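Local structure of putative methylase (Clostridium difficile, 3LDU) at residues E76-E79 / N80-I84; I117-K120 / A121-S125; I209-E212 / A213-G217; D247-N250 / K251-N254. The protein probably methylates guanine in ribosomal RNA, joining a probably RNA-binding THUMP region to a Rossmann-like methyltransferase domain that holds GTP in this crystal. One frame throughout, in Å; residues are numbered along the deposited sequence.

Contact 1: E76-E79 / N80-I84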
loop_
_atom_site.group_PDB
_atom_site.type_symbol
_atom_site.label_atom_id
_atom_site.label_comp_id
_atom_site.label_asym_id
_atom_site.label_seq_id
_atom_site.Cartn_x
_atom_site.Cartn_y
_atom_site.Cartn_z
ATOM N N GLU A 76 -20.083 3.962 27.758
ATOM C CA GLU A 76 -20.360 2.803 26.917
ATOM C C GLU A 76 -19.071 2.270 26.269
ATOM O O GLU A 76 -18.861 1.062 26.199
ATOM C CB GLU A 76 -21.420 3.141 25.863
ATOM C CG GLU A 76 -21.953 1.929 25.116
ATOM C CD GLU A 76 -23.105 2.257 24.171
ATOM O OE1 GLU A 76 -23.800 1.304 23.742
ATOM O OE2 GLU A 76 -23.317 3.454 23.854
ATOM N N LEU A 77 -18.222 3.178 25.788
ATOM C CA LEU A 77 -16.916 2.797 25.232
ATOM C C LEU A 77 -16.085 2.034 26.279
ATOM O O LEU A 77 -15.516 0.978 25.993
ATOM C CB LEU A 77 -16.156 4.043 24.750
ATOM C CG LEU A 77 -14.693 3.847 24.316
ATOM C CD1 LEU A 77 -14.640 2.950 23.091
ATOM C CD2 LEU A 77 -14.012 5.181 24.003
ATOM N N PHE A 78 -16.027 2.574 27.491
ATOM C CA PHE A 78 -15.303 1.919 28.585
ATOM C C PHE A 78 -15.860 0.532 28.920
ATOM O O PHE A 78 -15.127 -0.453 28.938
ATOM C CB PHE A 78 -15.298 2.789 29.847
ATOM C CG PHE A 78 -14.593 2.150 31.006
ATOM C CD1 PHE A 78 -13.212 2.123 31.059
ATOM C CD2 PHE A 78 -15.313 1.555 32.027
ATOM C CE1 PHE A 78 -12.553 1.523 32.120
ATOM C CE2 PHE A 78 -14.664 0.949 33.097
ATOM C CZ PHE A 78 -13.281 0.938 33.147
ATOM N N GLU A 79 -17.158 0.453 29.183
ATOM C CA GLU A 79 -17.758 -0.831 29.546
ATOM C C GLU A 79 -17.563 -1.897 28.467
ATOM O O GLU A 79 -17.227 -3.044 28.775
ATOM C CB GLU A 79 -19.238 -0.667 29.899
ATOM C CG GLU A 79 -19.466 0.081 31.213
ATOM C CD GLU A 79 -18.950 -0.688 32.435
ATOM O OE1 GLU A 79 -19.044 -1.936 32.438
ATOM O OE2 GLU A 79 -18.456 -0.044 33.391
ATOM N N ASN A 80 -17.757 -1.528 27.204
ATOM C CA ASN A 80 -17.601 -2.502 26.128
ATOM C C ASN A 80 -16.156 -2.936 25.916
ATOM O O ASN A 80 -15.890 -4.084 25.568
ATOM C CB ASN A 80 -18.213 -1.976 24.820
ATOM C CG ASN A 80 -19.724 -1.850 24.901
ATOM O OD1 ASN A 80 -20.361 -2.516 25.717
ATOM N ND2 ASN A 80 -20.300 -0.994 24.074
ATOM N N THR A 81 -15.217 -2.018 26.127
ATOM C CA THR A 81 -13.819 -2.345 25.916
ATOM C C THR A 81 -13.322 -3.221 27.065
ATOM O O THR A 81 -12.580 -4.188 26.856
ATOM C CB THR A 81 -12.966 -1.072 25.841
ATOM O OG1 THR A 81 -13.423 -0.257 24.751
ATOM C CG2 THR A 81 -11.488 -1.433 25.633
ATOM N N LYS A 82 -13.747 -2.871 28.276
ATOM C CA LYS A 82 -13.325 -3.584 29.473
ATOM C C LYS A 82 -13.800 -5.039 29.485
ATOM O O LYS A 82 -13.088 -5.924 29.973
ATOM C CB LYS A 82 -13.818 -2.862 30.732
ATOM C CG LYS A 82 -13.382 -3.555 32.025
ATOM C CD LYS A 82 -13.793 -2.781 33.264
ATOM C CE LYS A 82 -13.469 -3.593 34.521
ATOM N NZ LYS A 82 -13.858 -2.893 35.773
ATOM N N ARG A 83 -14.992 -5.290 28.944
ATOM C CA ARG A 83 -15.564 -6.636 28.974
ATOM C C ARG A 83 -14.872 -7.607 28.024
ATOM O O ARG A 83 -15.032 -8.814 28.147
ATOM C CB ARG A 83 -17.076 -6.615 28.717
ATOM C CG ARG A 83 -17.515 -5.885 27.448
ATOM C CD ARG A 83 -17.265 -6.683 26.165
ATOM N NE ARG A 83 -17.851 -6.023 24.996
ATOM C CZ ARG A 83 -17.640 -6.388 23.734
ATOM N NH1 ARG A 83 -16.844 -7.412 23.458
ATOM N NH2 ARG A 83 -18.225 -5.726 22.744
ATOM N N ILE A 84 -14.117 -7.082 27.064
ATOM C CA ILE A 84 -13.318 -7.926 26.183
ATOM C C ILE A 84 -12.292 -8.666 27.035
ATOM O O ILE A 84 -11.773 -8.104 27.998
ATOM C CB ILE A 84 -12.596 -7.075 25.128
ATOM C CG1 ILE A 84 -13.620 -6.392 24.223
ATOM C CG2 ILE A 84 -11.604 -7.920 24.314
ATOM C CD1 ILE A 84 -13.018 -5.308 23.362
HETATM O O HOH W 1 -23.211 -1.175 23.125
#
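T81 and L77 meet one turn apart in the short helix 74-82 of the THUMP domain, where a threonine hydroxyl folds back on its own helix. With OG1 beside the backbone N (chi1 -60°), T81 donates from OG1 to L77 O over 2.7 Å, while its amide N bonds to the same oxygen at 3.0 Å. The two donors reach that carbonyl from opposite faces of its plane, so L77 O is gripped twice and the rotation of T81 about CA-CB is fixed. A leucine methyl, CD1 of L77, lies alongside the hydroxyl.

On the next flank F78 and K82 run side by side. Both CG atoms lie anti to their backbone N and K82 stays fully extended, which lays its CD 3.8 Å from F78 CZ and carries NZ on to a salt bridge with E124 of helix 111-129. K120 of that helix makes a cation-pi contact with F78, whose ring also packs on I117 and A121.

E76 and N80 are likewise parallel neighbours, their carboxylate and amide planes turned 57° apart. The amide ND2 lies 3.5 Å from CG of E76, whose OE2 is taken by the backbone N of K72. One water closes the gap at their ends, donating to E76 OE1 at 2.6 Å and accepting from N80 ND2 at 3.1 Å.

Contact 2: I117-K120 / A121-S125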
loop_
_atom_site.group_PDB
_atom_site.type_symbol
_atom_site.label_atom_id
_atom_site.label_comp_id
_atom_site.label_asym_id
_atom_site.label_seq_id
_atom_site.Cartn_x
_atom_site.Cartn_y
_atom_site.Cartn_z
ATOM N N ILE A 117 -9.592 6.426 27.436
ATOM C CA ILE A 117 -10.638 5.563 27.977
ATOM C C ILE A 117 -10.380 4.097 27.609
ATOM O O ILE A 117 -10.540 3.201 28.441
ATOM C CB ILE A 117 -12.048 6.007 27.516
ATOM C CG1 ILE A 117 -12.456 7.313 28.211
ATOM C CG2 ILE A 117 -13.084 4.909 27.783
ATOM C CD1 ILE A 117 -12.904 7.133 29.665
ATOM N N VAL A 118 -9.970 3.856 26.367
ATOM C CA VAL A 118 -9.633 2.501 25.952
ATOM C C VAL A 118 -8.435 1.977 26.752
ATOM O O VAL A 118 -8.443 0.830 27.201
ATOM C CB VAL A 118 -9.388 2.410 24.409
ATOM C CG1 VAL A 118 -8.700 1.110 24.032
ATOM C CG2 VAL A 118 -10.714 2.535 23.664
ATOM N N LYS A 119 -7.415 2.814 26.941
ATOM C CA LYS A 119 -6.278 2.439 27.787
ATOM C C LYS A 119 -6.761 2.001 29.172
ATOM O O LYS A 119 -6.408 0.929 29.663
ATOM C CB LYS A 119 -5.289 3.605 27.913
ATOM C CG LYS A 119 -4.050 3.281 28.747
ATOM C CD LYS A 119 -3.177 2.229 28.074
ATOM C CE LYS A 119 -1.920 1.930 28.901
ATOM N NZ LYS A 119 -0.907 1.099 28.169
ATOM N N LYS A 120 -7.584 2.831 29.795
ATOM C CA LYS A 120 -8.078 2.527 31.137
ATOM C C LYS A 120 -8.841 1.198 31.167
ATOM O O LYS A 120 -8.655 0.384 32.082
ATOM C CB LYS A 120 -8.961 3.671 31.647
ATOM C CG LYS A 120 -9.471 3.511 33.084
ATOM C CD LYS A 120 -10.125 4.816 33.532
ATOM C CE LYS A 120 -11.487 4.604 34.164
ATOM N NZ LYS A 120 -12.359 5.810 33.996
ATOM N N ALA A 121 -9.704 0.983 30.175
ATOM C CA ALA A 121 -10.491 -0.249 30.088
ATOM C C ALA A 121 -9.613 -1.490 29.978
ATOM O O ALA A 121 -9.854 -2.499 30.650
ATOM C CB ALA A 121 -11.461 -0.182 28.915
ATOM N N ILE A 122 -8.599 -1.422 29.124
ATOM C CA ILE A 122 -7.698 -2.555 28.945
ATOM C C ILE A 122 -6.886 -2.819 30.219
ATOM O O ILE A 122 -6.663 -3.967 30.595
ATOM C CB ILE A 122 -6.769 -2.354 27.728
ATOM C CG1 ILE A 122 -7.606 -2.223 26.448
ATOM C CG2 ILE A 122 -5.774 -3.513 27.604
ATOM C CD1 ILE A 122 -6.771 -2.057 25.153
ATOM N N VAL A 123 -6.436 -1.757 30.876
ATOM C CA VAL A 123 -5.708 -1.924 32.127
ATOM C C VAL A 123 -6.607 -2.645 33.136
ATOM O O VAL A 123 -6.175 -3.597 33.808
ATOM C CB VAL A 123 -5.231 -0.566 32.689
ATOM C CG1 VAL A 123 -4.840 -0.691 34.155
ATOM C CG2 VAL A 123 -4.077 -0.017 31.854
ATOM N N GLU A 124 -7.859 -2.204 33.230
ATOM C CA GLU A 124 -8.805 -2.805 34.178
ATOM C C GLU A 124 -9.055 -4.276 33.851
ATOM O O GLU A 124 -9.087 -5.125 34.749
ATOM C CB GLU A 124 -10.131 -2.046 34.170
ATOM C CG GLU A 124 -10.098 -0.731 34.905
ATOM C CD GLU A 124 -10.863 -0.806 36.205
ATOM O OE1 GLU A 124 -10.215 -0.946 37.265
ATOM O OE2 GLU A 124 -12.113 -0.746 36.160
ATOM N N SER A 125 -9.234 -4.564 32.563
ATOM C CA SER A 125 -9.471 -5.928 32.089
ATOM C C SER A 125 -8.313 -6.870 32.440
ATOM O O SER A 125 -8.527 -7.976 32.948
ATOM C CB SER A 125 -9.711 -5.945 30.580
ATOM O OG SER A 125 -9.874 -7.278 30.119
#
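V118 and I122 form the apolar side of this turn of helix 111-129, lying side by side with CG1 of V118 3.9 Å from CD1 of I122. I122 holds CG1 beside its backbone N (chi1 -61°), which lays that branch back along the preceding turn, 3.3 Å from V118 O; with chi2 near 180°, CD1 ends beside the valine methyl. K119 and V123 meet more loosely and at a slant: the lysine bends at its second torsion (66°), and its CE comes 4.1 Å from CG2 of V123. Under both pairs the main chain is regular, with I122 N bonded to V118 O at 3.0 Å and V123 N to K119 O at 2.9 Å.

The next shell explains how these side chains are placed. V118 and I122 both pack against I98 of strand 98-104, and I122 and V123 touch F96. K119 also has a cation-pi contact with F96, and its NZ continues to a salt bridge with E138. Helix 74-82 covers another flank, where A121 lies against T81. There the E124 chain, bent at its second torsion, has K82 as its partner, and S125 OG bonds to I84 O.

K120 NZ and E124 OE2 stay 6.9 Å apart although their residues are four positions apart in the helix; K120 instead faces F78. The chemistry is divided: methyl packing and main-chain bonds hold the turn together internally, whereas the charged ends of K119 and E124 are spent on neighbouring elements and tie the helix into the THUMP domain.

Contact 3: I209-E212 / A213-G217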
loop_
_atom_site.group_PDB
_atom_site.type_symbol
_atom_site.label_atom_id
_atom_site.label_comp_id
_atom_site.label_asym_id
_atom_site.label_seq_id
_atom_site.Cartn_x
_atom_site.Cartn_y
_atom_site.Cartn_z
ATOM N N ILE A 209 7.801 3.234 -9.414
ATOM C CA ILE A 209 6.886 2.493 -10.263
ATOM C C ILE A 209 7.580 1.275 -10.865
ATOM O O ILE A 209 7.020 0.185 -10.877
ATOM C CB ILE A 209 6.288 3.403 -11.359
ATOM C CG1 ILE A 209 5.292 4.364 -10.701
ATOM C CG2 ILE A 209 5.592 2.573 -12.443
ATOM C CD1 ILE A 209 4.687 5.370 -11.665
ATOM N N LEU A 210 8.795 1.468 -11.372
ATOM C CA LEU A 210 9.529 0.367 -11.995
ATOM C C LEU A 210 10.016 -0.677 -10.994
ATOM O O LEU A 210 9.982 -1.869 -11.275
ATOM C CB LEU A 210 10.712 0.889 -12.798
ATOM C CG LEU A 210 10.272 1.742 -13.980
ATOM C CD1 LEU A 210 11.493 2.401 -14.642
ATOM C CD2 LEU A 210 9.510 0.863 -14.938
ATOM N N ILE A 211 10.494 -0.228 -9.841
ATOM C CA ILE A 211 10.844 -1.178 -8.778
ATOM C C ILE A 211 9.637 -2.045 -8.394
ATOM O O ILE A 211 9.743 -3.273 -8.308
ATOM C CB ILE A 211 11.474 -0.451 -7.566
ATOM C CG1 ILE A 211 12.808 0.163 -7.986
ATOM C CG2 ILE A 211 11.675 -1.414 -6.383
ATOM C CD1 ILE A 211 13.366 1.209 -7.024
ATOM N N GLU A 212 8.477 -1.424 -8.187
ATOM C CA GLU A 212 7.285 -2.212 -7.892
ATOM C C GLU A 212 6.925 -3.177 -9.014
ATOM O O GLU A 212 6.544 -4.329 -8.749
ATOM C CB GLU A 212 6.094 -1.333 -7.509
ATOM C CG GLU A 212 6.332 -0.549 -6.244
ATOM C CD GLU A 212 6.294 -1.437 -4.991
ATOM O OE1 GLU A 212 5.428 -2.331 -4.903
ATOM O OE2 GLU A 212 7.128 -1.224 -4.101
ATOM N N ALA A 213 7.056 -2.722 -10.264
ATOM C CA ALA A 213 6.749 -3.599 -11.378
ATOM C C ALA A 213 7.733 -4.764 -11.464
ATOM O O ALA A 213 7.325 -5.895 -11.725
ATOM C CB ALA A 213 6.702 -2.816 -12.703
ATOM N N ALA A 214 9.025 -4.489 -11.273
ATOM C CA ALA A 214 10.026 -5.549 -11.300
ATOM C C ALA A 214 9.709 -6.583 -10.211
ATOM O O ALA A 214 9.785 -7.784 -10.458
ATOM C CB ALA A 214 11.437 -4.979 -11.095
HETATM N N MSE A 215 9.362 -6.129 -9.007
HETATM C CA MSE A 215 9.084 -7.094 -7.924
HETATM C C MSE A 215 7.856 -7.959 -8.216
HETATM O O MSE A 215 7.852 -9.162 -7.958
HETATM C CB MSE A 215 8.975 -6.394 -6.571
HETATM C CG MSE A 215 10.281 -5.733 -6.152
HETATM SE SE MSE A 215 9.905 -4.791 -4.468
HETATM C CE MSE A 215 9.495 -6.336 -3.396
ATOM N N ILE A 216 6.830 -7.352 -8.798
ATOM C CA ILE A 216 5.686 -8.116 -9.276
ATOM C C ILE A 216 6.126 -9.137 -10.325
ATOM O O ILE A 216 5.757 -10.306 -10.249
ATOM C CB ILE A 216 4.587 -7.176 -9.832
ATOM C CG1 ILE A 216 3.955 -6.388 -8.681
ATOM C CG2 ILE A 216 3.522 -7.956 -10.586
ATOM C CD1 ILE A 216 3.143 -5.194 -9.129
ATOM N N GLY A 217 6.934 -8.692 -11.289
ATOM C CA GLY A 217 7.424 -9.547 -12.354
ATOM C C GLY A 217 8.217 -10.780 -11.945
ATOM O O GLY A 217 8.101 -11.823 -12.586
#
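The peptide groups of L210 and A214 meet one turn apart in helix 208-217, A214 N lying 2.8 Å from L210 O and tilted 22° from the carbonyl plane; I216 N meets E212 O at 3.0 Å with a similar tilt. The other flat group, the E212 carboxylate, is set by a bend at the second torsion (-73°); R168 forms a salt bridge to its OE2, which is also hydrogen-bonded to Y170 OH. These partners give the buried acid polar company and would probably favour its charged form.

Beside it, the aliphatic chains lean back over carbonyl oxygens of the previous turn. I216 keeps CG1 close to its backbone N, and that atom lies 3.3 Å from E212 O. M215, a selenomethionine, does likewise with CG, also 3.3 Å from I211 O, before a bend at the third torsion (64°). Its selenium, SE, remains a looser neighbour of I211 CG2 at 4.3 Å.

A213 touches L199 and I188, and A214 packs on I286. L210 reaches strands 199-201 and 286-290, while the side chain of I209 lies about 5 Å from the bound GTP. A helix following strand 199-201 and packed on the parallel strands 199-201 and 286-290 of the mixed sheet, beside the nucleotide, is characteristic of the Rossmann-like methyltransferase fold.

Contact 4: D247-N250 / K251-N254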
loop_
_atom_site.group_PDB
_atom_site.type_symbol
_atom_site.label_atom_id
_atom_site.label_comp_id
_atom_site.label_asym_id
_atom_site.label_seq_id
_atom_site.Cartn_x
_atom_site.Cartn_y
_atom_site.Cartn_z
ATOM N N ASP A 247 9.246 -19.506 2.486
ATOM C CA ASP A 247 8.383 -19.787 1.351
ATOM C C ASP A 247 8.484 -18.640 0.351
ATOM O O ASP A 247 8.608 -18.868 -0.854
ATOM C CB ASP A 247 6.932 -19.942 1.820
ATOM C CG ASP A 247 5.962 -20.183 0.676
ATOM O OD1 ASP A 247 6.179 -21.128 -0.109
ATOM O OD2 ASP A 247 4.971 -19.428 0.576
ATOM N N ALA A 248 8.442 -17.408 0.851
ATOM C CA ALA A 248 8.515 -16.247 -0.039
ATOM C C ALA A 248 9.848 -16.189 -0.769
ATOM O O ALA A 248 9.896 -15.888 -1.962
ATOM C CB ALA A 248 8.247 -14.948 0.710
ATOM N N PHE A 249 10.937 -16.487 -0.064
ATOM C CA PHE A 249 12.238 -16.503 -0.719
ATOM C C PHE A 249 12.270 -17.518 -1.867
ATOM O O PHE A 249 12.785 -17.234 -2.956
ATOM C CB PHE A 249 13.357 -16.787 0.285
ATOM C CG PHE A 249 14.715 -16.815 -0.333
ATOM C CD1 PHE A 249 15.351 -15.636 -0.683
ATOM C CD2 PHE A 249 15.354 -18.018 -0.579
ATOM C CE1 PHE A 249 16.605 -15.660 -1.264
ATOM C CE2 PHE A 249 16.608 -18.051 -1.161
ATOM C CZ PHE A 249 17.234 -16.871 -1.503
ATOM N N ASN A 250 11.692 -18.688 -1.618
ATOM C CA ASN A 250 11.679 -19.783 -2.584
ATOM C C ASN A 250 10.771 -19.514 -3.783
ATOM O O ASN A 250 10.912 -20.145 -4.835
ATOM C CB ASN A 250 11.265 -21.092 -1.901
ATOM C CG ASN A 250 12.320 -21.613 -0.931
ATOM O OD1 ASN A 250 11.994 -22.254 0.069
ATOM N ND2 ASN A 250 13.591 -21.345 -1.225
ATOM N N LYS A 251 9.840 -18.578 -3.622
ATOM C CA LYS A 251 8.881 -18.268 -4.678
ATOM C C LYS A 251 9.400 -17.226 -5.663
ATOM O O LYS A 251 8.772 -16.984 -6.688
ATOM C CB LYS A 251 7.547 -17.809 -4.090
ATOM C CG LYS A 251 6.777 -18.898 -3.357
ATOM C CD LYS A 251 5.495 -19.258 -4.092
ATOM C CE LYS A 251 4.458 -19.876 -3.155
ATOM N NZ LYS A 251 4.772 -21.277 -2.754
ATOM N N ILE A 252 10.537 -16.609 -5.354
ATOM C CA ILE A 252 11.146 -15.660 -6.290
ATOM C C ILE A 252 11.481 -16.359 -7.597
ATOM O O ILE A 252 12.118 -17.414 -7.599
ATOM C CB ILE A 252 12.432 -15.032 -5.729
ATOM C CG1 ILE A 252 12.105 -14.122 -4.541
ATOM C CG2 ILE A 252 13.142 -14.235 -6.808
ATOM C CD1 ILE A 252 13.316 -13.401 -3.981
ATOM N N ASP A 253 11.051 -15.771 -8.711
ATOM C CA ASP A 253 11.311 -16.349 -10.021
ATOM C C ASP A 253 12.726 -15.995 -10.463
ATOM O O ASP A 253 12.981 -14.894 -10.953
ATOM C CB ASP A 253 10.273 -15.851 -11.029
ATOM C CG ASP A 253 10.416 -16.504 -12.390
ATOM O OD1 ASP A 253 11.488 -17.082 -12.673
ATOM O OD2 ASP A 253 9.452 -16.435 -13.182
ATOM N N ASN A 254 13.644 -16.936 -10.278
ATOM C CA ASN A 254 15.058 -16.701 -10.538
ATOM C C ASN A 254 15.456 -17.062 -11.959
ATOM O O ASN A 254 16.552 -16.740 -12.408
ATOM C CB ASN A 254 15.919 -17.491 -9.547
ATOM C CG ASN A 254 16.111 -16.765 -8.232
ATOM O OD1 ASN A 254 16.023 -17.365 -7.158
ATOM N ND2 ASN A 254 16.374 -15.464 -8.309
HETATM O O HOH W 2 10.578 -19.932 -7.809
#
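The C-terminal end of helix 238-251, where the chain leaves for the loop before strand 260-264, carries a salt bridge between D247 and K251. NZ of the lysine stands 3.0 Å from OD1 of the aspartate, which accepts through its syn lone pair, on the side of OD2. A first torsion of -68° sets CG of K251 beside the backbone N, 3.1 Å from D247 O; bends at the second and fourth torsions (chi2 -113°, chi4 -74°) then bring NZ to the carboxylate, and CE sits close to both of its oxygens. A glycerol, probably from the crystallisation liquor, also lies near this lysine.

Beneath the charged pair the helical bonding pattern breaks down. K251 N makes a weak bond to D247 O. The same K251 N lies 3.2 Å from A248 O in a second bond, where the donor stands above the carbonyl plane, away from the lone pairs. One residue on, I252 N bonds weakly to F249 O at 3.3 Å, a three-residue spacing that tightens the final turn. A water then bridges the departing chain, donating to N250 O and I252 O, each 3.0 Å away.

On the apolar side, CD1 of I252 approaches CD1 of the F249 ring at 4.5 Å, a loose and oblique contact. I252 also packs on M220 and L224, and A248 is covered by M54 and W55 of helix 48-55. This is an alpha-helix ending at its C-terminus: i-4 bonding gives way to i-3 bonding as the chain turns into the loop, with I252, the last donor, already out of helical backbone geometry.

Contacts 1 and 2 belong to one unit: helices 74-82 and 111-129 of the THUMP domain touch directly, with centres 8 Å apart, and the K82-E124 salt bridge and the I84-S125 bond join them. Both are partly buried. Contacts 3 and 4 lie in the methyltransferase domain, their centres 43 to 45 Å from those of the first two and 15 Å from each other without touching, on successive helices. Contact 3 is the buried one, aliphatic and alanine-rich beside the GTP pocket, its acid paired with partners from outside the helix. Contact 4 is a surface helix end whose salt bridge joins residues four apart in sequence, unlike the interhelical pair linking contacts 1 and 2.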